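Local coordinates for coclaurine N-methyltransferase (Coptis japonica, PDB 6GKV), which catalyses N-methylation of coclaurine and probably related tetrahydroisoquinolines, with S-adenosyl-L-methionine as the methyl donor, in alkaloid biosynthesis, at residues E289-R294 and R324-S329. Sequence-based numbering, arbitrary orientation.
Sequences EEWLKR and RGFCLS. With F2W (6,7-dimethoxy-2-methyl-1,2,3,4-tetrahydroisoquinolin-2-ium), chain D.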
# COMPACT_ATOMS: atom_id res chain seq x y z
N GLU A 289 -20.78 20.12 1.08
CA GLU A 289 -21.09 21.47 1.55
C GLU A 289 -21.95 22.22 0.53
O GLU A 289 -22.79 23.03 0.88
CB GLU A 289 -19.80 22.26 1.83
CG GLU A 289 -19.99 23.71 2.25
CD GLU A 289 -18.66 24.46 2.47
OE1 GLU A 289 -17.61 23.99 1.97
OE2 GLU A 289 -18.67 25.52 3.14
N GLU A 290 -21.71 21.94 -0.75
CA GLU A 290 -22.46 22.65 -1.78
C GLU A 290 -23.86 22.06 -1.87
O GLU A 290 -24.82 22.77 -2.17
CB GLU A 290 -21.71 22.59 -3.12
CG GLU A 290 -20.40 23.40 -3.15
CD GLU A 290 -20.62 24.91 -3.05
OE1 GLU A 290 -21.48 25.44 -3.78
OE2 GLU A 290 -19.93 25.58 -2.24
N TRP A 291 -23.95 20.77 -1.60
CA TRP A 291 -25.21 20.06 -1.54
C TRP A 291 -26.08 20.61 -0.41
O TRP A 291 -27.28 20.87 -0.58
CB TRP A 291 -24.96 18.56 -1.32
CG TRP A 291 -24.45 17.82 -2.52
CD1 TRP A 291 -24.49 18.23 -3.82
CD2 TRP A 291 -23.82 16.52 -2.52
NE1 TRP A 291 -23.93 17.27 -4.64
CE2 TRP A 291 -23.51 16.21 -3.86
CE3 TRP A 291 -23.49 15.60 -1.52
CZ2 TRP A 291 -22.89 15.02 -4.23
CZ3 TRP A 291 -22.87 14.40 -1.89
CH2 TRP A 291 -22.59 14.12 -3.23
N LEU A 292 -25.46 20.78 0.76
CA LEU A 292 -26.15 21.29 1.93
C LEU A 292 -26.69 22.71 1.71
O LEU A 292 -27.84 22.99 2.04
CB LEU A 292 -25.22 21.26 3.14
CG LEU A 292 -25.72 21.91 4.42
CD1 LEU A 292 -26.95 21.17 4.95
CD2 LEU A 292 -24.60 21.97 5.48
N LYS A 293 -25.88 23.59 1.12
CA LYS A 293 -26.35 24.94 0.76
C LYS A 293 -27.58 24.86 -0.13
O LYS A 293 -28.47 25.69 -0.03
CB LYS A 293 -25.27 25.74 0.01
CG LYS A 293 -24.17 26.37 0.86
CD LYS A 293 -23.09 26.98 -0.05
CE LYS A 293 -21.81 27.30 0.70
NZ LYS A 293 -20.65 27.59 -0.21
N ARG A 294 -27.60 23.87 -1.01
CA ARG A 294 -28.70 23.75 -1.96
C ARG A 294 -29.98 23.27 -1.30
O ARG A 294 -31.06 23.65 -1.72
CB ARG A 294 -28.31 22.82 -3.11
CG ARG A 294 -27.39 23.50 -4.08
CD ARG A 294 -26.81 22.55 -5.12
NE ARG A 294 -26.05 23.33 -6.08
CZ ARG A 294 -26.43 23.55 -7.33
NH1 ARG A 294 -27.56 23.02 -7.79
NH2 ARG A 294 -25.67 24.29 -8.12
N ARG A 324 -29.59 16.52 5.59
CA ARG A 324 -28.67 17.46 6.24
C ARG A 324 -27.53 16.72 6.92
O ARG A 324 -26.38 17.00 6.66
CB ARG A 324 -29.39 18.33 7.25
CG ARG A 324 -30.21 19.44 6.62
CD ARG A 324 -31.18 20.04 7.64
NE ARG A 324 -31.84 21.21 7.08
CZ ARG A 324 -32.91 21.79 7.61
NH1 ARG A 324 -33.45 21.30 8.72
NH2 ARG A 324 -33.44 22.85 7.02
N GLY A 325 -27.85 15.75 7.77
CA GLY A 325 -26.84 14.90 8.39
C GLY A 325 -26.00 14.09 7.41
O GLY A 325 -24.88 13.70 7.72
N PHE A 326 -26.54 13.82 6.23
CA PHE A 326 -25.78 13.16 5.18
C PHE A 326 -24.60 14.04 4.82
O PHE A 326 -23.44 13.64 4.87
CB PHE A 326 -26.67 12.94 3.96
CG PHE A 326 -26.02 12.18 2.85
CD1 PHE A 326 -26.13 10.79 2.81
CD2 PHE A 326 -25.35 12.83 1.84
CE1 PHE A 326 -25.56 10.06 1.77
CE2 PHE A 326 -24.76 12.12 0.81
CZ PHE A 326 -24.87 10.73 0.78
N CYS A 327 -24.94 15.25 4.43
CA CYS A 327 -24.01 16.25 3.96
C CYS A 327 -23.09 16.79 5.08
O CYS A 327 -21.93 17.10 4.83
CB CYS A 327 -24.81 17.39 3.32
SG CYS A 327 -25.79 16.89 1.92
N LEU A 328 -23.60 16.88 6.29
CA LEU A 328 -22.80 17.34 7.42
C LEU A 328 -21.76 16.29 7.76
O LEU A 328 -20.59 16.64 8.02
CB LEU A 328 -23.67 17.63 8.64
CG LEU A 328 -24.67 18.81 8.65
CD1 LEU A 328 -25.32 18.83 9.99
CD2 LEU A 328 -23.98 20.15 8.42
N SER A 329 -22.20 15.03 7.80
CA SER A 329 -21.27 13.91 7.95
C SER A 329 -20.17 13.98 6.88
O SER A 329 -18.99 13.90 7.19
CB SER A 329 -21.99 12.57 7.85
OG SER A 329 -22.79 12.36 8.99
CAM F2W D . -21.47 11.76 2.96
OAK F2W D . -20.55 10.72 3.39
CAB F2W D . -20.41 9.77 2.41
CAA F2W D . -21.04 9.85 1.16
CAF F2W D . -20.84 8.82 0.25
CAJ F2W D . -21.39 8.83 -1.02
CAI F2W D . -21.56 7.46 -1.75
NAH F2W D . -20.20 6.91 -1.80
CAO F2W D . -20.45 5.52 -2.24
CAG F2W D . -19.93 6.78 -0.37
CAE F2W D . -19.98 7.79 0.54
CAD F2W D . -19.38 7.70 1.79
CAC F2W D . -19.57 8.71 2.71
OAL F2W D . -19.03 8.73 3.97
CAN F2W D . -18.13 7.67 4.36
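L292 and C327 meet CB to CB at 3.9 Å, the centre of an apolar contact that illustrates how helices can pair through side-chain packing: no hydrogen bond joins the two segments. The C327 sulphur, SG, lies 3.7 Å from W291 CB and sits at the edge of the indole, near its plane. L292 divides its two methyls: CD2 packs at 3.5 Å against CD2 of L328, while CD1 rests on the aliphatic CG of R324, 4.1 Å away. R324 runs extended beyond that carbon, and its guanidinium NH1 is hydrogen-bonded to N321.

F326 links the helix pair to the ligand pocket. Its CG is anti to the backbone N (chi1 -175°), and the ring beyond has F326 CE2 4.0 Å from W291 CZ3; the tryptophan atom arrives at the phenyl edge. One face of the same phenyl receives methoxy carbon CAM of the bound N-methylheliamine, 3.9 Å above the plane and offset toward the rim. F326 CZ lies 3.9 Å from the ligand ring carbon CAA. An alanine in place of F326 would probably deprive the methoxy group of the face it rests on and leave W291 CZ3 without this phenyl contact.

Helices 281-297 and 313-335 pack nearly antiparallel, the axes of the short segments approaching to 8.7 Å at an angle of 152°. This buried interface borders the alkaloid pocket through F326 and comes near G92 of the S-adenosyl-L-homocysteine site through W291, in the helical part that covers the Rossmann-like core of a CFA/CMAS-family methyltransferase.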